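PDB 3K69: putative transcription regulator from Lactobacillus plantarum, which probably binds DNA as a two-fold symmetric dimer of winged-helix subunits and regulates transcription. Local coordinates for the interface of chains A and B. Residues are numbered along the deposited sequence; one frame, centred on the assembly and turned at random. Chains: chain A/B, Putative transcription regulator.

The interface of chains A and B. Residues chain A 11, 79, 134-135, 143; chain B 120, 123-124, 127.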
# COMPACT_ATOMS: atom_id res chain seq x y z
N PHE A 11 -10.71 -3.03 -6.50
CA PHE A 11 -11.46 -3.00 -5.25
C PHE A 11 -12.68 -2.06 -5.38
O PHE A 11 -13.83 -2.45 -5.07
CB PHE A 11 -10.58 -2.58 -4.07
CG PHE A 11 -11.34 -2.50 -2.73
CD1 PHE A 11 -11.80 -3.65 -2.12
CD2 PHE A 11 -11.52 -1.30 -2.09
CE1 PHE A 11 -12.49 -3.59 -0.92
CE2 PHE A 11 -12.16 -1.24 -0.86
CZ PHE A 11 -12.65 -2.40 -0.29
N LEU A 79 -15.32 -6.77 4.35
CA LEU A 79 -14.62 -5.84 3.49
C LEU A 79 -13.17 -6.27 3.23
O LEU A 79 -12.66 -6.08 2.18
CB LEU A 79 -14.68 -4.43 4.09
CG LEU A 79 -14.65 -3.22 3.16
CD1 LEU A 79 -15.81 -3.20 2.16
CD2 LEU A 79 -14.68 -2.01 4.08
N TYR A 134 -6.94 -3.89 8.82
CA TYR A 134 -7.86 -2.75 8.93
C TYR A 134 -9.23 -3.06 8.27
O TYR A 134 -10.29 -2.89 8.90
CB TYR A 134 -7.26 -1.46 8.35
CG TYR A 134 -8.28 -0.36 8.25
CD1 TYR A 134 -8.68 0.34 9.41
CD2 TYR A 134 -8.93 -0.09 7.07
CE1 TYR A 134 -9.64 1.29 9.35
CE2 TYR A 134 -9.88 0.90 7.00
CZ TYR A 134 -10.24 1.58 8.15
OH TYR A 134 -11.21 2.54 8.11
N TYR A 135 -9.20 -3.53 7.03
CA TYR A 135 -10.43 -3.80 6.29
C TYR A 135 -11.22 -4.96 6.87
O TYR A 135 -12.44 -4.93 6.85
CB TYR A 135 -10.13 -4.06 4.83
CG TYR A 135 -9.47 -2.91 4.09
CD1 TYR A 135 -10.24 -1.90 3.52
CD2 TYR A 135 -8.11 -2.87 3.89
CE1 TYR A 135 -9.67 -0.91 2.81
CE2 TYR A 135 -7.52 -1.84 3.19
CZ TYR A 135 -8.31 -0.86 2.66
OH TYR A 135 -7.79 0.16 1.93
N LEU A 143 -19.70 -0.09 4.97
CA LEU A 143 -19.32 0.80 3.89
C LEU A 143 -20.54 1.55 3.39
O LEU A 143 -20.48 2.74 3.17
CB LEU A 143 -18.58 0.07 2.76
CG LEU A 143 -17.90 0.94 1.67
CD1 LEU A 143 -16.68 0.23 1.10
CD2 LEU A 143 -18.87 1.35 0.55
N LEU B 120 -14.70 6.12 -0.02
CA LEU B 120 -13.46 5.39 -0.29
C LEU B 120 -12.22 6.14 0.06
O LEU B 120 -11.25 5.55 0.54
CB LEU B 120 -13.41 4.89 -1.74
CG LEU B 120 -14.38 3.75 -2.04
CD1 LEU B 120 -14.31 3.48 -3.53
CD2 LEU B 120 -14.07 2.47 -1.18
N LEU B 123 -11.95 5.73 3.81
CA LEU B 123 -11.54 4.35 3.99
C LEU B 123 -10.01 4.12 3.73
O LEU B 123 -9.29 3.63 4.60
CB LEU B 123 -12.39 3.43 3.12
CG LEU B 123 -12.18 1.92 3.33
CD1 LEU B 123 -12.64 1.42 4.70
CD2 LEU B 123 -12.76 1.07 2.18
N PHE B 124 -9.57 4.48 2.53
CA PHE B 124 -8.17 4.34 2.09
C PHE B 124 -7.21 5.18 2.94
O PHE B 124 -6.11 4.74 3.26
CB PHE B 124 -8.02 4.78 0.64
CG PHE B 124 -8.72 3.93 -0.37
CD1 PHE B 124 -8.94 2.57 -0.17
CD2 PHE B 124 -9.13 4.46 -1.57
CE1 PHE B 124 -9.59 1.78 -1.16
CE2 PHE B 124 -9.78 3.69 -2.55
CZ PHE B 124 -9.99 2.34 -2.33
N ALA B 127 -6.93 3.54 6.42
CA ALA B 127 -6.18 2.30 6.24
C ALA B 127 -4.72 2.65 6.08
O ALA B 127 -3.88 2.00 6.65
CB ALA B 127 -6.70 1.49 4.99
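A:Tyr134 and A:Tyr135 lie near the end of helix 111-136, which crosses the same helix of chain B at an angle, in a broadly opposite sense, with CA of A:Tyr134 6.0 Å from CA of B:Ala127. All nine residues have helical backbone angles.

B:Ala127 sits under one face of the A:Tyr134 ring, with CA offset toward the rim. CB of B:Ala127 lies 3.4 Å from CD2 of A:Tyr134. CG of A:Tyr134 is anti to the backbone N (chi1 171°), which lays the ring across the partner helix. On the side of the ring plane away from B:Ala127, the methyl CD1 of B:Leu123 lies just beyond the rim, 3.6 Å from A:Tyr134 CE2. With an alanine here in place of A:Tyr134, B:Ala127 would probably lose the ring face over it and CD1 of B:Leu123 its aromatic neighbour.

B:Leu123 wedges its two methyls between several groups of chain A. Its CD2 meets the A:Tyr135 ring edge in plane, 3.7 Å from A:Tyr135 CE1. CD2 of B:Leu123 also lies in the plane of the A:Phe11 ring, 3.9 Å from A:Phe11 CE2. A:Leu79 meets B:Leu123 tip to tip. The side chain of A:Leu143 crosses that of B:Leu123 at about a right angle.

CG of A:Tyr135 is anti to its carbonyl carbon (chi1 -61°), which brings the ring centre under CD2 of A:Tyr134. The phenol OH of A:Tyr135 approaches the B:Phe124 ring edge, 3.4 Å from B:Phe124 CD1. A:Phe11 CD2 also meets that edge, 3.8 Å from B:Phe124 CE1.

Helices 9-22, 79-86, 111-136 and 140-148 of chain A thus receive one side of the long helix 111-136 of chain B. The two-fold axis repeats the patch with the chains exchanged, consistent with a dimer built around the long helices.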